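Local coordinates for protein transglutaminase-like enzymes, putative cysteine protease (Cytophaga hutchinsonii, PDB 3ISR) that is a putative cysteine protease with a transglutaminase-like domain, and so probably acts on peptide or amide bonds through a catalytic cysteine, at residues L147-T150 with D151-N155. Numbering follows the deposited sequence.
Sequences LAIT and DWIYN
L147 meets D151 one turn further along helix 142-156: the backbone O of L147 accepts a hydrogen bond from D151 N at 2.8 Å, and the methine CG of L147 lies 4.0 Å from OD2 of D151. With chi1 at -173°, CG of L147 lies opposite the backbone N and beside the carbonyl carbon, on the side where the carboxylate of D151 passes. A148, whose small methyl group packs on I139 of a neighbouring loop, gives its backbone O to W152 N at 2.8 Å. The indole of W152 leads away from this turn to touch E135. I149 repeats the backbone bond to I153, and here the side chains join in: CG2 of I149 reaches CD1 of I153 at 3.9 Å, the two beta-branched chains running alongside each other in the same direction. Both pack on helix 181-194, I149 on L191 and C192, I153 on F184 and L187. The backbone O of T150 accepts a hydrogen bond from Y154 N at 3.1 Å, while OG1 turns back to V146 O, which satisfies a buried hydroxyl within the helix. A water donates weakly to T150 O. With R233 NH1 in a salt bridge and this water both at D151 OD1, the carboxylate is probably held in its charged form, linking the more polar side of the amphipathic helix to the loop of R233.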
loop_
_atom_site.group_PDB
_atom_site.type_symbol
_atom_site.label_atom_id
_atom_site.label_comp_id
_atom_site.label_asym_id
_atom_site.label_seq_id
_atom_site.Cartn_x
_atom_site.Cartn_y
_atom_site.Cartn_z
ATOM N N LEU B 147 -8.155 -24.375 -11.190
ATOM C CA LEU B 147 -9.587 -24.290 -11.221
ATOM C C LEU B 147 -10.127 -23.821 -9.869
ATOM O O LEU B 147 -11.058 -23.007 -9.829
ATOM C CB LEU B 147 -10.195 -25.639 -11.628
ATOM C CG LEU B 147 -11.699 -25.605 -11.850
ATOM C CD1 LEU B 147 -12.050 -24.692 -13.022
ATOM C CD2 LEU B 147 -12.235 -27.044 -12.066
ATOM N N ALA B 148 -9.530 -24.298 -8.774
ATOM C CA ALA B 148 -9.932 -23.846 -7.443
ATOM C C ALA B 148 -9.652 -22.356 -7.235
ATOM O O ALA B 148 -10.420 -21.660 -6.543
ATOM C CB ALA B 148 -9.244 -24.654 -6.360
ATOM N N ILE B 149 -8.542 -21.887 -7.805
ATOM C CA ILE B 149 -8.204 -20.467 -7.756
ATOM C C ILE B 149 -9.304 -19.676 -8.456
ATOM O O ILE B 149 -9.823 -18.689 -7.914
ATOM C CB ILE B 149 -6.818 -20.185 -8.407
ATOM C CG1 ILE B 149 -5.707 -20.642 -7.458
ATOM C CG2 ILE B 149 -6.646 -18.657 -8.752
ATOM C CD1 ILE B 149 -4.326 -20.681 -8.097
ATOM N N THR B 150 -9.681 -20.157 -9.638
ATOM C CA THR B 150 -10.639 -19.494 -10.508
ATOM C C THR B 150 -11.999 -19.458 -9.829
ATOM O O THR B 150 -12.693 -18.430 -9.850
ATOM C CB THR B 150 -10.694 -20.228 -11.874
ATOM O OG1 THR B 150 -9.390 -20.173 -12.475
ATOM C CG2 THR B 150 -11.679 -19.573 -12.807
ATOM N N ASP B 151 -12.376 -20.574 -9.212
ATOM C CA ASP B 151 -13.654 -20.645 -8.516
ATOM C C ASP B 151 -13.642 -19.780 -7.244
ATOM O O ASP B 151 -14.629 -19.090 -6.949
ATOM C CB ASP B 151 -14.039 -22.104 -8.208
ATOM C CG ASP B 151 -14.409 -22.905 -9.473
ATOM O OD1 ASP B 151 -14.651 -22.288 -10.551
ATOM O OD2 ASP B 151 -14.462 -24.162 -9.387
ATOM N N TRP B 152 -12.536 -19.798 -6.500
ATOM C CA TRP B 152 -12.431 -18.935 -5.319
ATOM C C TRP B 152 -12.646 -17.458 -5.706
ATOM O O TRP B 152 -13.401 -16.758 -5.058
ATOM C CB TRP B 152 -11.091 -19.119 -4.584
ATOM C CG TRP B 152 -11.055 -18.347 -3.298
ATOM C CD1 TRP B 152 -11.423 -18.789 -2.062
ATOM C CD2 TRP B 152 -10.676 -16.967 -3.138
ATOM N NE1 TRP B 152 -11.278 -17.778 -1.137
ATOM C CE2 TRP B 152 -10.835 -16.646 -1.775
ATOM C CE3 TRP B 152 -10.221 -15.976 -4.022
ATOM C CZ2 TRP B 152 -10.535 -15.373 -1.263
ATOM C CZ3 TRP B 152 -9.931 -14.703 -3.516
ATOM C CH2 TRP B 152 -10.100 -14.415 -2.148
ATOM N N ILE B 153 -12.001 -17.004 -6.779
ATOM C CA ILE B 153 -12.135 -15.612 -7.211
ATOM C C ILE B 153 -13.592 -15.306 -7.573
ATOM O O ILE B 153 -14.142 -14.287 -7.161
ATOM C CB ILE B 153 -11.193 -15.292 -8.391
ATOM C CG1 ILE B 153 -9.734 -15.411 -7.927
ATOM C CG2 ILE B 153 -11.473 -13.887 -8.954
ATOM C CD1 ILE B 153 -8.701 -15.410 -9.071
ATOM N N TYR B 154 -14.216 -16.196 -8.333
ATOM C CA TYR B 154 -15.611 -15.962 -8.723
ATOM C C TYR B 154 -16.513 -15.809 -7.494
ATOM O O TYR B 154 -17.406 -14.930 -7.450
ATOM C CB TYR B 154 -16.144 -17.084 -9.631
ATOM C CG TYR B 154 -17.605 -16.864 -9.920
ATOM C CD1 TYR B 154 -18.016 -15.877 -10.820
ATOM C CD2 TYR B 154 -18.576 -17.588 -9.243
ATOM C CE1 TYR B 154 -19.359 -15.625 -11.047
ATOM C CE2 TYR B 154 -19.938 -17.351 -9.476
ATOM C CZ TYR B 154 -20.312 -16.369 -10.379
ATOM O OH TYR B 154 -21.646 -16.130 -10.618
ATOM N N ASN B 155 -16.271 -16.670 -6.506
ATOM C CA ASN B 155 -17.091 -16.722 -5.305
ATOM C C ASN B 155 -16.773 -15.662 -4.250
ATOM O O ASN B 155 -17.584 -15.414 -3.365
ATOM C CB ASN B 155 -17.031 -18.128 -4.688
ATOM C CG ASN B 155 -17.741 -19.169 -5.539
ATOM O OD1 ASN B 155 -17.218 -20.256 -5.770
ATOM N ND2 ASN B 155 -18.937 -18.841 -6.000
HETATM O O HOH W 1 -14.943 -19.812 -12.002
#